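Local coordinates for protein RNA 2',3'-cyclic phosphodiesterase (Deinococcus radiodurans, PDB 5H7E) that belongs to the LigT-like phosphoesterases of the 2H clan, built around an antiparallel beta-sheet with helices packed against it, at residues A[60-63]-A[64-67]. Residues are numbered along the deposited sequence; the frame is centred on the assembly and turned at random.
Sequences KRLG and TRLT. With SO4 (sulfate ion), chain F.
T64 N donates to K60 O at 3.0 Å, the first of four successive i to i+4 backbone bonds that run through the last two turns of the alpha-helix 56-67. This helix belongs to a LigT-like fold of the 2H clan, packing against strand 167-175 through K60, T64 and T67 and against helix 101-114 through L62 and L66. T64 also turns its OG1 beside its own backbone N and anti to its carbonyl carbon (chi1 -66°), which places the hydroxyl 3.2 Å from K60 O and 3.0 Å from sulfate O2; its one proton can serve only one of them at a time. The sulfate, probably from the crystallisation liquor, is held as well by R177 NE and R175 N, and the T64 methyl CG2 rests against its O2 at 3.5 Å. R65 N bonds to R61 O, while the bend of the R65 side chain at chi3 (103°) turns its guanidinium toward L62. Its NH1 thereby comes 3.4 Å from the methyl CD1 of L62, with the guanidinium plane oblique to that methyl. R61 points its own guanidinium elsewhere, into a salt bridge with D58. L66 N meets L62 O almost head-on, at a C=O...N angle of 161°. One turn apart, the two leucines touch through L62 CD1 and L66 CD1 at 3.6 Å, and both pack on L108 of helix 101-114. T67 closes the helix beside F174 and F176; its N makes a longer, more bent bond to G63 O, 3.3 Å, and its OG1 reaches the same oxygen from the opposite face of the carbonyl plane at 2.9 Å.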
loop_
_atom_site.group_PDB
_atom_site.type_symbol
_atom_site.label_atom_id
_atom_site.label_comp_id
_atom_site.label_asym_id
_atom_site.label_seq_id
_atom_site.Cartn_x
_atom_site.Cartn_y
_atom_site.Cartn_z
ATOM N N LYS A 60 1.109 -7.826 -15.021
ATOM C CA LYS A 60 2.559 -7.671 -14.995
ATOM C C LYS A 60 3.024 -6.763 -16.123
ATOM O O LYS A 60 3.906 -5.929 -15.929
ATOM C CB LYS A 60 3.246 -9.044 -15.090
ATOM C CG LYS A 60 3.197 -9.794 -13.764
ATOM C CD LYS A 60 3.618 -11.258 -13.877
ATOM C CE LYS A 60 5.068 -11.407 -14.277
ATOM N NZ LYS A 60 5.493 -12.862 -14.296
ATOM N N ARG A 61 2.452 -6.928 -17.308
ATOM C CA ARG A 61 2.780 -6.044 -18.418
ATOM C C ARG A 61 2.404 -4.604 -18.090
ATOM O O ARG A 61 3.116 -3.672 -18.476
ATOM C CB ARG A 61 2.060 -6.511 -19.678
ATOM C CG ARG A 61 2.595 -7.780 -20.237
ATOM C CD ARG A 61 1.921 -8.070 -21.607
ATOM N NE ARG A 61 2.068 -9.466 -22.018
ATOM C CZ ARG A 61 1.103 -10.389 -21.976
ATOM N NH1 ARG A 61 -0.121 -10.096 -21.542
ATOM N NH2 ARG A 61 1.368 -11.626 -22.375
ATOM N N LEU A 62 1.244 -4.407 -17.454
ATOM C CA LEU A 62 0.835 -3.055 -17.057
ATOM C C LEU A 62 1.812 -2.452 -16.057
ATOM O O LEU A 62 2.224 -1.292 -16.204
ATOM C CB LEU A 62 -0.585 -3.102 -16.488
ATOM C CG LEU A 62 -1.105 -1.755 -15.943
ATOM C CD1 LEU A 62 -1.262 -0.725 -17.103
ATOM C CD2 LEU A 62 -2.434 -2.098 -15.306
ATOM N N GLY A 63 2.243 -3.234 -15.070
ATOM C CA GLY A 63 3.204 -2.719 -14.100
ATOM C C GLY A 63 4.513 -2.319 -14.757
ATOM O O GLY A 63 5.050 -1.244 -14.486
ATOM N N THR A 64 4.992 -3.126 -15.712
ATOM C CA THR A 64 6.231 -2.780 -16.392
ATOM C C THR A 64 6.069 -1.504 -17.214
ATOM O O THR A 64 6.940 -0.630 -17.179
ATOM C CB THR A 64 6.641 -3.966 -17.283
ATOM O OG1 THR A 64 6.965 -5.074 -16.440
ATOM C CG2 THR A 64 7.851 -3.622 -18.120
ATOM N N ARG A 65 4.963 -1.372 -17.942
ATOM C CA ARG A 65 4.811 -0.220 -18.828
ATOM C C ARG A 65 4.702 1.072 -18.023
ATOM O O ARG A 65 5.250 2.107 -18.427
ATOM C CB ARG A 65 3.571 -0.402 -19.702
ATOM C CG ARG A 65 3.349 0.662 -20.744
ATOM C CD ARG A 65 1.978 0.487 -21.407
ATOM N NE ARG A 65 1.029 1.468 -20.878
ATOM C CZ ARG A 65 -0.181 1.185 -20.411
ATOM N NH1 ARG A 65 -0.622 -0.063 -20.425
ATOM N NH2 ARG A 65 -0.957 2.159 -19.946
ATOM N N LEU A 66 3.994 1.033 -16.896
ATOM C CA LEU A 66 3.762 2.282 -16.141
ATOM C C LEU A 66 5.007 2.741 -15.398
ATOM O O LEU A 66 5.116 3.924 -15.055
ATOM C CB LEU A 66 2.603 2.124 -15.150
ATOM C CG LEU A 66 1.250 2.003 -15.875
ATOM C CD1 LEU A 66 0.027 1.865 -14.948
ATOM C CD2 LEU A 66 1.011 3.122 -16.904
ATOM N N THR A 67 5.940 1.843 -15.100
ATOM C CA THR A 67 7.121 2.201 -14.333
ATOM C C THR A 67 8.320 2.450 -15.204
ATOM O O THR A 67 9.349 2.909 -14.699
ATOM C CB THR A 67 7.493 1.082 -13.324
ATOM O OG1 THR A 67 7.650 -0.159 -14.051
ATOM C CG2 THR A 67 6.405 0.912 -12.262
HETATM S S SO4 F . 10.568 -4.526 -15.073
HETATM O O1 SO4 F . 10.300 -5.932 -15.430
HETATM O O2 SO4 F . 9.249 -3.926 -14.956
HETATM O O3 SO4 F . 11.301 -3.839 -16.145
HETATM O O4 SO4 F . 11.395 -4.466 -13.855
#